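Local coordinates for protein copper-containing nitrite reductase (Thermus scotoductus, PDB 6HBE) that probably reduces nitrite to nitric oxide in denitrification, passing electrons from cytochrome c through its bound copper ions, at residues Ile32-Val35 with Val39-Arg42; Ala175-Val178 with Arg183-Arg186; Val371-Glu376 with Tyr424-Ser429; Ala392-Val397 with Glu401-Pro406. All blocks are in the same frame, centred on the assembly; numbering follows the deposited sequence.

Interaction 1 of 4, residues Ile32-Val35 with Val39-Arg42; sequences IFEV and VYLR
Phe33 and Leu41 exchange two backbone hydrogen bonds: Phe33 N gives one to Leu41 O at 2.8 Å, almost straight at 171°, and Leu41 N returns one to Phe33 O at 2.8 Å. A third, from Val35 N to Val39 O at 3.0 Å, is bent and weak. CA-H...O contacts join the same carbonyls, from Ile32 CA to Leu41 O, Tyr40 CA to Phe33 O and Glu34 CA to Val39 O. This is the antiparallel hairpin of strands 21-36 and 39-46 in a cupredoxin-type domain of the multicopper oxidase family; Asp36, at the end of the first strand, and Gln37, in the turn after it, bind a calcium ion. On the face carrying Glu34 and Tyr40, a CH-pi contact sets Glu34 CG over the tyrosine ring, 4.0 Å from its centroid. Having CG anti to the backbone N (chi1 -160°), the glutamate extends across the ring with its carboxylate only 14° from the ring plane, and OE2 bonds to Gly38 N. On the same face Ile32 CG2 packs 4.0 Å from Tyr40 CB. With a glycine in place of Tyr40, Glu34 CG would probably lose the ring face beneath it and Ile32 CG2 its neighbour, opening a gap on this face. On the other face Phe33 CD2 meets Leu41 CD2 at 4.0 Å. Toward the turn, Val35 touches Leu41 CB through CG1 and Val39 CG1 through CG2.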
loop_
_atom_site.group_PDB
_atom_site.type_symbol
_atom_site.label_atom_id
_atom_site.label_comp_id
_atom_site.label_asym_id
_atom_site.label_seq_id
_atom_site.Cartn_x
_atom_site.Cartn_y
_atom_site.Cartn_z
ATOM N N ILE C 32 23.106 10.501 -11.714
ATOM C CA ILE C 32 22.884 10.997 -10.365
ATOM C C ILE C 32 21.918 12.189 -10.483
ATOM O O ILE C 32 22.201 13.123 -11.231
ATOM C CB ILE C 32 24.191 11.444 -9.691
ATOM C CG1 ILE C 32 25.235 10.324 -9.736
ATOM C CG2 ILE C 32 23.946 11.878 -8.250
ATOM C CD1 ILE C 32 26.572 10.700 -9.129
ATOM N N PHE C 33 20.789 12.144 -9.758
ATOM C CA PHE C 33 19.777 13.216 -9.783
ATOM C C PHE C 33 19.718 14.018 -8.464
ATOM O O PHE C 33 19.753 13.430 -7.397
ATOM C CB PHE C 33 18.393 12.611 -10.072
ATOM C CG PHE C 33 18.393 11.462 -11.060
ATOM C CD1 PHE C 33 18.630 11.684 -12.403
ATOM C CD2 PHE C 33 18.071 10.152 -10.648
ATOM C CE1 PHE C 33 18.616 10.648 -13.319
ATOM C CE2 PHE C 33 18.055 9.095 -11.565
ATOM C CZ PHE C 33 18.313 9.352 -12.904
ATOM N N GLU C 34 19.645 15.359 -8.510
ATOM C CA GLU C 34 19.427 16.149 -7.285
ATOM C C GLU C 34 17.903 16.288 -7.025
ATOM O O GLU C 34 17.247 17.145 -7.561
ATOM C CB GLU C 34 20.118 17.533 -7.326
ATOM C CG GLU C 34 20.301 18.127 -5.912
ATOM C CD GLU C 34 20.612 19.632 -5.853
ATOM O OE1 GLU C 34 20.380 20.332 -6.856
ATOM O OE2 GLU C 34 21.077 20.118 -4.773
ATOM N N VAL C 35 17.346 15.418 -6.194
ATOM C CA VAL C 35 15.885 15.369 -5.986
ATOM C C VAL C 35 15.346 16.364 -4.935
ATOM O O VAL C 35 14.150 16.504 -4.788
ATOM C CB VAL C 35 15.405 13.943 -5.658
ATOM C CG1 VAL C 35 15.646 13.021 -6.842
ATOM C CG2 VAL C 35 16.036 13.384 -4.380
ATOM N N VAL C 39 20.247 16.768 -1.589
ATOM C CA VAL C 39 19.839 15.333 -1.565
ATOM C C VAL C 39 19.969 14.729 -2.966
ATOM O O VAL C 39 19.279 15.146 -3.901
ATOM C CB VAL C 39 18.391 15.150 -1.057
ATOM C CG1 VAL C 39 17.993 13.663 -1.056
ATOM C CG2 VAL C 39 18.259 15.731 0.347
ATOM N N TYR C 40 20.885 13.763 -3.107
ATOM C CA TYR C 40 21.214 13.155 -4.386
ATOM C C TYR C 40 20.794 11.700 -4.454
ATOM O O TYR C 40 20.938 10.997 -3.479
ATOM C CB TYR C 40 22.722 13.264 -4.660
ATOM C CG TYR C 40 23.148 14.695 -4.738
ATOM C CD1 TYR C 40 23.461 15.398 -3.576
ATOM C CD2 TYR C 40 23.193 15.370 -5.952
ATOM C CE1 TYR C 40 23.834 16.731 -3.621
ATOM C CE2 TYR C 40 23.568 16.713 -6.009
ATOM C CZ TYR C 40 23.898 17.373 -4.825
ATOM O OH TYR C 40 24.268 18.701 -4.824
ATOM N N LEU C 41 20.287 11.276 -5.617
ATOM C CA LEU C 41 19.802 9.927 -5.884
ATOM C C LEU C 41 20.586 9.289 -7.029
ATOM O O LEU C 41 20.593 9.827 -8.143
ATOM C CB LEU C 41 18.312 10.010 -6.317
ATOM C CG LEU C 41 17.610 8.726 -6.755
ATOM C CD1 LEU C 41 17.555 7.723 -5.621
ATOM C CD2 LEU C 41 16.200 9.011 -7.269
ATOM N N ARG C 42 21.198 8.134 -6.781
ATOM C CA ARG C 42 21.873 7.356 -7.838
ATOM C C ARG C 42 20.906 6.394 -8.465
ATOM O O ARG C 42 20.133 5.749 -7.758
ATOM C CB ARG C 42 23.041 6.536 -7.280
ATOM C CG ARG C 42 24.172 7.349 -6.666
ATOM C CD ARG C 42 25.457 6.533 -6.615
ATOM N NE ARG C 42 26.261 6.975 -5.490
ATOM C CZ ARG C 42 27.347 7.749 -5.541
ATOM N NH1 ARG C 42 27.947 8.067 -4.386
ATOM N NH2 ARG C 42 27.862 8.198 -6.698
#

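Interaction 2 of 4, residues Ala175-Val178 with Arg183-Arg186; sequences ALYV and RNFR
Tyr177 OH, on the ring that Asn184 covers, is held by two groups: it hydrogen-bonds to Arg309 NH1 of its own chain and to His410 NE2 of the second subunit. The body of the ring is sandwiched. Over one face, offset toward the rim, lies Asn184 ND2, 3.3 Å above the ring plane and 3.4 Å from Tyr177 CD1. Leu176 CG sits over the centre of the opposite face, 3.6 Å above the plane. The asparagine side chain comes in at about a right angle to the tyrosine, and its amide is turned 64° from the ring, leaving OD1 beside Tyr177 CB at 3.5 Å. Asn184 CG is anti to the carbonyl carbon (chi1 -68°), which swings the amide out from the turn toward the ring. Tyr177 lies on strand 177-180, at a classic beta bulge in which Leu176 and Tyr177 both face Ala163 of the neighbouring strand 154-163. Asn184 belongs to a type II beta turn from Arg183 to Arg186, closed by a hydrogen bond from Arg186 N to Arg183 O at 3.2 Å, with Phe185 at its third position as the N-cap residue of helix 186-189. The two ends of the amide fare differently. ND2 hydrogen-bonds to OD2 of Asp36, a calcium ligand, so the asparagine lies in the second shell of that site, and Val378 of the second subunit packs on both Asn184 and Tyr177. Asn184 OD1, in contrast, is buried with no polar partner in the model.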
loop_
_atom_site.group_PDB
_atom_site.type_symbol
_atom_site.label_atom_id
_atom_site.label_comp_id
_atom_site.label_asym_id
_atom_site.label_seq_id
_atom_site.Cartn_x
_atom_site.Cartn_y
_atom_site.Cartn_z
ATOM N N ALA C 175 8.108 4.018 -0.264
ATOM C CA ALA C 175 8.853 5.058 -1.010
ATOM C C ALA C 175 9.488 6.084 -0.088
ATOM O O ALA C 175 8.821 6.562 0.858
ATOM C CB ALA C 175 7.922 5.790 -1.976
ATOM N N LEU C 176 10.747 6.467 -0.355
ATOM C CA LEU C 176 11.365 7.563 0.414
ATOM C C LEU C 176 10.818 8.928 -0.054
ATOM O O LEU C 176 10.416 9.763 0.784
ATOM C CB LEU C 176 12.896 7.517 0.326
ATOM C CG LEU C 176 13.692 8.594 1.031
ATOM C CD1 LEU C 176 13.492 8.580 2.522
ATOM C CD2 LEU C 176 15.186 8.441 0.686
ATOM N N TYR C 177 10.762 9.148 -1.373
ATOM C CA TYR C 177 10.252 10.413 -1.897
ATOM C C TYR C 177 9.240 10.106 -2.984
ATOM O O TYR C 177 9.324 9.047 -3.632
ATOM C CB TYR C 177 11.377 11.320 -2.430
ATOM C CG TYR C 177 12.437 11.670 -1.400
ATOM C CD1 TYR C 177 12.099 12.277 -0.204
ATOM C CD2 TYR C 177 13.788 11.373 -1.635
ATOM C CE1 TYR C 177 13.075 12.545 0.783
ATOM C CE2 TYR C 177 14.766 11.663 -0.668
ATOM C CZ TYR C 177 14.414 12.270 0.520
ATOM O OH TYR C 177 15.427 12.561 1.458
ATOM N N VAL C 178 8.271 11.004 -3.115
ATOM C CA VAL C 178 7.292 10.968 -4.226
ATOM C C VAL C 178 7.191 12.376 -4.807
ATOM O O VAL C 178 7.109 13.346 -4.051
ATOM C CB VAL C 178 5.924 10.439 -3.770
ATOM C CG1 VAL C 178 5.022 10.215 -4.990
ATOM C CG2 VAL C 178 6.076 9.126 -3.009
ATOM N N ARG C 183 11.631 16.145 -8.907
ATOM C CA ARG C 183 12.193 16.917 -7.787
ATOM C C ARG C 183 11.105 17.262 -6.751
ATOM O O ARG C 183 10.033 17.734 -7.113
ATOM C CB ARG C 183 12.851 18.187 -8.330
ATOM C CG ARG C 183 13.662 18.983 -7.308
ATOM C CD ARG C 183 14.439 20.095 -8.023
ATOM N NE ARG C 183 15.024 21.117 -7.149
ATOM C CZ ARG C 183 16.280 21.128 -6.685
ATOM N NH1 ARG C 183 17.138 20.135 -6.948
ATOM N NH2 ARG C 183 16.690 22.144 -5.931
ATOM N N ASN C 184 11.404 17.011 -5.475
ATOM C CA ASN C 184 10.484 17.239 -4.368
ATOM C C ASN C 184 9.998 18.683 -4.339
ATOM O O ASN C 184 10.811 19.602 -4.347
ATOM C CB ASN C 184 11.185 16.944 -3.030
ATOM C CG ASN C 184 11.508 15.469 -2.835
ATOM O OD1 ASN C 184 11.032 14.608 -3.557
ATOM N ND2 ASN C 184 12.348 15.187 -1.853
ATOM N N PHE C 185 8.680 18.890 -4.331
ATOM C CA PHE C 185 8.103 20.245 -4.199
ATOM C C PHE C 185 8.685 21.248 -5.236
ATOM O O PHE C 185 8.752 22.467 -4.998
ATOM C CB PHE C 185 8.271 20.758 -2.750
ATOM C CG PHE C 185 7.647 19.838 -1.708
ATOM C CD1 PHE C 185 6.279 19.506 -1.776
ATOM C CD2 PHE C 185 8.400 19.327 -0.646
ATOM C CE1 PHE C 185 5.690 18.644 -0.849
ATOM C CE2 PHE C 185 7.807 18.480 0.282
ATOM C CZ PHE C 185 6.456 18.152 0.184
ATOM N N ARG C 186 9.050 20.715 -6.402
ATOM C CA ARG C 186 9.598 21.508 -7.524
ATOM C C ARG C 186 8.795 22.781 -7.821
ATOM O O ARG C 186 9.370 23.857 -8.020
ATOM C CB ARG C 186 9.595 20.619 -8.776
ATOM C CG ARG C 186 10.169 21.280 -9.961
ATOM C CD ARG C 186 10.424 20.288 -11.064
ATOM N NE ARG C 186 11.018 21.058 -12.134
ATOM C CZ ARG C 186 11.544 20.568 -13.242
ATOM N NH1 ARG C 186 11.582 19.268 -13.474
ATOM N NH2 ARG C 186 12.041 21.414 -14.132
#

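Interaction 3 of 4, residues Val371-Glu376 with Tyr424-Ser429; sequences VEFVNE and YVYICS. With CU (copper (II) ion), chain L.
The core of the C-terminal cupredoxin domain, of the plastocyanin/azurin family, is bridged here by an aromatic pair, Phe373 with Tyr426, the Phe373 side chain lying about 8 Å from that of the copper ligand His390. The rings approach from opposite directions in an offset edge-to-face stack, with planes at 86° and centroids 5.6 Å apart. Phe373 supplies the edge: its CE1 comes 3.8 Å from Tyr426 CE2, and its CZ lies over one face of the tyrosine. Tyr426 CG sits between the backbone N and the carbonyl carbon (chi1 63°), a rotation that sends the ring inward across the core and presents its face to the phenylalanine. Two residues further along the chain, Cys428 also turns inward and binds the copper ion through SG at 2.3 Å, in a site shared with His390, His431 and Met434. Phe358 makes a second edge-to-face contact with Tyr426, and Ala392 packs against the same tyrosine. Were Tyr426 an alanine, the Phe373 edge would probably face a gap and Phe358 would lose its aromatic partner. Strand 370-375 runs in the sheet with 349-353 and 413-417, whereas strand 422-427 lies in the other sheet between 435-443 and 393-398, so the two rings meet in the middle of the sandwich, with Val351 of strand 349-353 touching both and Ile438 of strand 435-443 packing on the tyrosine.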
loop_
_atom_site.group_PDB
_atom_site.type_symbol
_atom_site.label_atom_id
_atom_site.label_comp_id
_atom_site.label_asym_id
_atom_site.label_seq_id
_atom_site.Cartn_x
_atom_site.Cartn_y
_atom_site.Cartn_z
ATOM N N VAL C 371 27.157 -15.738 8.942
ATOM C CA VAL C 371 26.248 -14.992 8.070
ATOM C C VAL C 371 25.598 -15.976 7.109
ATOM O O VAL C 371 26.288 -16.831 6.538
ATOM C CB VAL C 371 27.038 -13.943 7.245
ATOM C CG1 VAL C 371 26.181 -13.272 6.163
ATOM C CG2 VAL C 371 27.626 -12.910 8.179
ATOM N N GLU C 372 24.288 -15.835 6.890
ATOM C CA GLU C 372 23.611 -16.571 5.829
ATOM C C GLU C 372 23.084 -15.583 4.793
ATOM O O GLU C 372 22.191 -14.780 5.111
ATOM C CB GLU C 372 22.446 -17.402 6.398
ATOM C CG GLU C 372 21.654 -18.197 5.349
ATOM C CD GLU C 372 20.585 -19.102 5.945
ATOM O OE1 GLU C 372 19.450 -18.620 6.215
ATOM O OE2 GLU C 372 20.866 -20.309 6.148
ATOM N N PHE C 373 23.629 -15.652 3.577
ATOM C CA PHE C 373 23.047 -14.985 2.406
ATOM C C PHE C 373 21.808 -15.771 1.938
ATOM O O PHE C 373 21.848 -17.023 1.825
ATOM C CB PHE C 373 24.044 -14.885 1.239
ATOM C CG PHE C 373 25.086 -13.815 1.410
ATOM C CD1 PHE C 373 24.836 -12.509 1.013
ATOM C CD2 PHE C 373 26.326 -14.105 1.988
ATOM C CE1 PHE C 373 25.794 -11.508 1.172
ATOM C CE2 PHE C 373 27.286 -13.105 2.153
ATOM C CZ PHE C 373 27.031 -11.804 1.749
ATOM N N VAL C 374 20.699 -15.062 1.697
ATOM C CA VAL C 374 19.493 -15.702 1.111
ATOM C C VAL C 374 18.986 -14.849 -0.044
ATOM O O VAL C 374 18.926 -13.634 0.080
ATOM C CB VAL C 374 18.380 -15.947 2.187
ATOM C CG1 VAL C 374 17.915 -14.648 2.852
ATOM C CG2 VAL C 374 17.181 -16.668 1.576
ATOM N N ASN C 375 18.637 -15.469 -1.170
ATOM C CA ASN C 375 18.110 -14.728 -2.298
ATOM C C ASN C 375 16.582 -14.642 -2.213
ATOM O O ASN C 375 15.894 -15.635 -2.429
ATOM C CB ASN C 375 18.550 -15.311 -3.651
ATOM C CG ASN C 375 18.245 -14.373 -4.820
ATOM O OD1 ASN C 375 17.694 -13.274 -4.635
ATOM N ND2 ASN C 375 18.575 -14.796 -6.021
ATOM N N GLU C 376 16.079 -13.442 -1.923
ATOM C CA GLU C 376 14.624 -13.187 -1.878
ATOM C C GLU C 376 14.058 -12.761 -3.245
ATOM O O GLU C 376 12.836 -12.807 -3.438
ATOM C CB GLU C 376 14.272 -12.142 -0.805
ATOM C CG GLU C 376 14.325 -12.622 0.641
ATOM C CD GLU C 376 13.399 -13.819 0.976
ATOM O OE1 GLU C 376 12.428 -14.162 0.239
ATOM O OE2 GLU C 376 13.626 -14.460 2.026
ATOM N N TYR C 424 35.377 -5.822 4.376
ATOM C CA TYR C 424 35.230 -6.282 2.994
ATOM C C TYR C 424 34.120 -5.502 2.296
ATOM O O TYR C 424 33.034 -5.352 2.868
ATOM C CB TYR C 424 34.871 -7.775 2.976
ATOM C CG TYR C 424 35.770 -8.618 3.860
ATOM C CD1 TYR C 424 36.999 -9.090 3.380
ATOM C CD2 TYR C 424 35.418 -8.908 5.177
ATOM C CE1 TYR C 424 37.842 -9.841 4.192
ATOM C CE2 TYR C 424 36.253 -9.659 6.000
ATOM C CZ TYR C 424 37.471 -10.119 5.499
ATOM O OH TYR C 424 38.322 -10.859 6.295
ATOM N N VAL C 425 34.386 -5.021 1.082
ATOM C CA VAL C 425 33.350 -4.499 0.202
ATOM C C VAL C 425 33.097 -5.586 -0.824
ATOM O O VAL C 425 34.058 -6.096 -1.409
ATOM C CB VAL C 425 33.774 -3.192 -0.511
ATOM C CG1 VAL C 425 32.625 -2.607 -1.326
ATOM C CG2 VAL C 425 34.295 -2.183 0.495
ATOM N N TYR C 426 31.828 -5.954 -1.035
ATOM C CA TYR C 426 31.463 -6.989 -2.003
ATOM C C TYR C 426 30.421 -6.471 -2.994
ATOM O O TYR C 426 29.694 -5.510 -2.706
ATOM C CB TYR C 426 30.998 -8.286 -1.303
ATOM C CG TYR C 426 29.736 -8.145 -0.463
ATOM C CD1 TYR C 426 29.789 -7.686 0.855
ATOM C CD2 TYR C 426 28.484 -8.468 -0.989
ATOM C CE1 TYR C 426 28.632 -7.540 1.619
ATOM C CE2 TYR C 426 27.316 -8.314 -0.224
ATOM C CZ TYR C 426 27.381 -7.845 1.066
ATOM O OH TYR C 426 26.230 -7.708 1.853
ATOM N N ILE C 427 30.398 -7.089 -4.172
ATOM C CA ILE C 427 29.392 -6.827 -5.209
ATOM C C ILE C 427 28.733 -8.118 -5.642
ATOM O O ILE C 427 29.158 -9.209 -5.261
ATOM C CB ILE C 427 29.979 -6.089 -6.467
ATOM C CG1 ILE C 427 31.034 -6.937 -7.201
ATOM C CG2 ILE C 427 30.570 -4.745 -6.075
ATOM C CD1 ILE C 427 31.572 -6.308 -8.471
ATOM N N CYS C 428 27.705 -7.994 -6.474
ATOM C CA CYS C 428 27.242 -9.114 -7.281
ATOM C C CYS C 428 27.936 -9.092 -8.641
ATOM O O CYS C 428 27.975 -8.053 -9.313
ATOM C CB CYS C 428 25.734 -9.038 -7.448
ATOM S SG CYS C 428 25.060 -10.278 -8.532
ATOM N N SER C 429 28.471 -10.237 -9.075
ATOM C CA SER C 429 29.203 -10.284 -10.354
ATOM C C SER C 429 28.254 -10.193 -11.549
ATOM O O SER C 429 28.648 -9.707 -12.607
ATOM C CB SER C 429 30.089 -11.552 -10.449
ATOM O OG SER C 429 29.327 -12.736 -10.522
HETATM CU CU CU L . 22.876 -9.696 -8.802
#

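Interaction 4 of 4, residues Ala392-Val397 with Glu401-Pro406; sequences AVVIDV and EPFVTP
Phe403 CG is turned between its backbone N and carbonyl carbon (chi1 58°), and Val394 CG1 is anti to its backbone N (chi1 173°), which leaves Val394 CG2 to reach over the phenylalanine ring. In this cupredoxin domain, strand 393-398 lies at the edge of its sheet within the chain, and residues 401-406 run back beside it in the opposite direction, bridged at Val393 and Val404. Val394 CG2 makes a CH-pi contact over the ring centre, 3.6 Å from the Phe403 centroid and 14° off the ring normal. Ala392 CB touches the same ring at CE1, and Phe373 and Ile416 also pack on it. Further out, Val397 CG1 rests on Pro402 CG at 3.9 Å. Val393 CG1 and Val404 CG2 are pressed together at 3.5 Å, tighter than usual for carbons. Hydrogen bonds join the backbones, from Val394 N to Phe403 O at 3.1 Å, nearly straight, and from Thr405 N to Ala392 O at 3.0 Å. Phe403 N, by contrast, is buried without a partner in the model. Thr405 OG1 works both ways, accepting a hydrogen bond from Ala392 N at 3.0 Å and donating one to Pro406 O at 2.8 Å.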
loop_
_atom_site.group_PDB
_atom_site.type_symbol
_atom_site.label_atom_id
_atom_site.label_comp_id
_atom_site.label_asym_id
_atom_site.label_seq_id
_atom_site.Cartn_x
_atom_site.Cartn_y
_atom_site.Cartn_z
ATOM N N ALA C 392 27.590 -13.023 -4.245
ATOM C CA ALA C 392 28.319 -11.987 -3.533
ATOM C C ALA C 392 29.825 -12.301 -3.677
ATOM O O ALA C 392 30.233 -13.401 -3.309
ATOM C CB ALA C 392 27.919 -11.972 -2.068
ATOM N N VAL C 393 30.604 -11.344 -4.202
ATOM C CA VAL C 393 32.066 -11.503 -4.492
ATOM C C VAL C 393 32.845 -10.293 -3.931
ATOM O O VAL C 393 32.569 -9.134 -4.280
ATOM C CB VAL C 393 32.347 -11.675 -6.019
ATOM C CG1 VAL C 393 31.443 -12.728 -6.642
ATOM C CG2 VAL C 393 32.173 -10.380 -6.811
ATOM N N VAL C 394 33.795 -10.537 -3.029
ATOM C CA VAL C 394 34.577 -9.441 -2.459
ATOM C C VAL C 394 35.471 -8.811 -3.538
ATOM O O VAL C 394 36.126 -9.536 -4.313
ATOM C CB VAL C 394 35.416 -9.905 -1.264
ATOM C CG1 VAL C 394 36.353 -8.798 -0.780
ATOM C CG2 VAL C 394 34.515 -10.330 -0.134
ATOM N N ILE C 395 35.475 -7.478 -3.596
ATOM C CA ILE C 395 36.345 -6.737 -4.524
ATOM C C ILE C 395 37.271 -5.696 -3.854
ATOM O O ILE C 395 38.029 -5.022 -4.557
ATOM C CB ILE C 395 35.540 -6.080 -5.669
ATOM C CG1 ILE C 395 34.467 -5.119 -5.130
ATOM C CG2 ILE C 395 34.916 -7.160 -6.538
ATOM C CD1 ILE C 395 34.313 -3.852 -5.945
ATOM N N ASP C 396 37.224 -5.587 -2.520
ATOM C CA ASP C 396 38.087 -4.703 -1.730
ATOM C C ASP C 396 38.377 -5.466 -0.438
ATOM O O ASP C 396 37.489 -5.638 0.411
ATOM C CB ASP C 396 37.403 -3.349 -1.449
ATOM C CG ASP C 396 38.306 -2.340 -0.696
ATOM O OD1 ASP C 396 39.218 -2.730 0.060
ATOM O OD2 ASP C 396 38.077 -1.124 -0.834
ATOM N N VAL C 397 39.624 -5.918 -0.306
ATOM C CA VAL C 397 40.021 -6.884 0.702
ATOM C C VAL C 397 40.802 -6.144 1.780
ATOM O O VAL C 397 41.888 -5.623 1.489
ATOM C CB VAL C 397 40.916 -7.984 0.072
ATOM C CG1 VAL C 397 41.222 -9.097 1.073
ATOM C CG2 VAL C 397 40.251 -8.553 -1.177
ATOM N N GLU C 401 39.808 -12.996 5.190
ATOM C CA GLU C 401 38.785 -13.960 4.753
ATOM C C GLU C 401 37.871 -13.476 3.602
ATOM O O GLU C 401 36.656 -13.578 3.690
ATOM C CB GLU C 401 37.951 -14.394 5.959
ATOM C CG GLU C 401 38.752 -15.029 7.096
ATOM C CD GLU C 401 37.913 -15.239 8.350
ATOM O OE1 GLU C 401 37.352 -14.256 8.878
ATOM O OE2 GLU C 401 37.817 -16.389 8.824
ATOM N N PRO C 402 38.456 -12.997 2.494
ATOM C CA PRO C 402 37.604 -12.666 1.342
ATOM C C PRO C 402 36.830 -13.904 0.868
ATOM O O PRO C 402 37.217 -15.029 1.188
ATOM C CB PRO C 402 38.595 -12.140 0.300
ATOM C CG PRO C 402 39.912 -12.773 0.675
ATOM C CD PRO C 402 39.896 -12.903 2.172
ATOM N N PHE C 403 35.708 -13.694 0.168
ATOM C CA PHE C 403 34.763 -14.780 -0.110
ATOM C C PHE C 403 34.126 -14.603 -1.475
ATOM O O PHE C 403 34.178 -13.502 -2.067
ATOM C CB PHE C 403 33.704 -14.896 0.998
ATOM C CG PHE C 403 32.890 -13.622 1.231
ATOM C CD1 PHE C 403 31.752 -13.335 0.452
ATOM C CD2 PHE C 403 33.242 -12.727 2.234
ATOM C CE1 PHE C 403 31.018 -12.176 0.665
ATOM C CE2 PHE C 403 32.496 -11.564 2.456
ATOM C CZ PHE C 403 31.379 -11.295 1.659
ATOM N N VAL C 404 33.589 -15.712 -1.979
ATOM C CA VAL C 404 32.777 -15.735 -3.187
ATOM C C VAL C 404 31.684 -16.771 -2.945
ATOM O O VAL C 404 31.986 -17.906 -2.540
ATOM C CB VAL C 404 33.604 -15.977 -4.501
ATOM C CG1 VAL C 404 34.316 -17.324 -4.526
ATOM C CG2 VAL C 404 32.719 -15.837 -5.739
ATOM N N THR C 405 30.407 -16.386 -3.131
ATOM C CA THR C 405 29.313 -17.323 -2.915
ATOM C C THR C 405 29.014 -17.903 -4.267
ATOM O O THR C 405 29.358 -17.304 -5.280
ATOM C CB THR C 405 28.014 -16.667 -2.351
ATOM O OG1 THR C 405 27.356 -15.935 -3.401
ATOM C CG2 THR C 405 28.330 -15.761 -1.187
ATOM N N PRO C 406 28.364 -19.065 -4.304
ATOM C CA PRO C 406 27.707 -19.500 -5.556
ATOM C C PRO C 406 26.609 -18.528 -6.043
ATOM O O PRO C 406 26.190 -17.639 -5.306
ATOM C CB PRO C 406 27.076 -20.865 -5.193
ATOM C CG PRO C 406 27.451 -21.174 -3.786
ATOM C CD PRO C 406 28.127 -19.987 -3.180
#

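Along the chain the contacts fall into two groups. Interactions 1 and 2 follow one another, with centres about 11 Å apart, and touch: Val35 O and Asn184 N are 2.9 Å apart, probably hydrogen-bonded, and Glu34 OE1 forms a salt bridge with Arg183 NH1. They tie the hairpin 21-36/39-46, beside its calcium site, to the turn after strand 177-180. Interactions 3 and 4 belong to the C-terminal copper domain, with centres about 8 Å apart and interaction 4 nested inside the loop closed by interaction 3; strands 422-427 and 393-398 are neighbours in one sheet. Centres of interactions 1 and 3 are about 25 Å apart, without contact, consistent with separate domains of a three-domain enzyme.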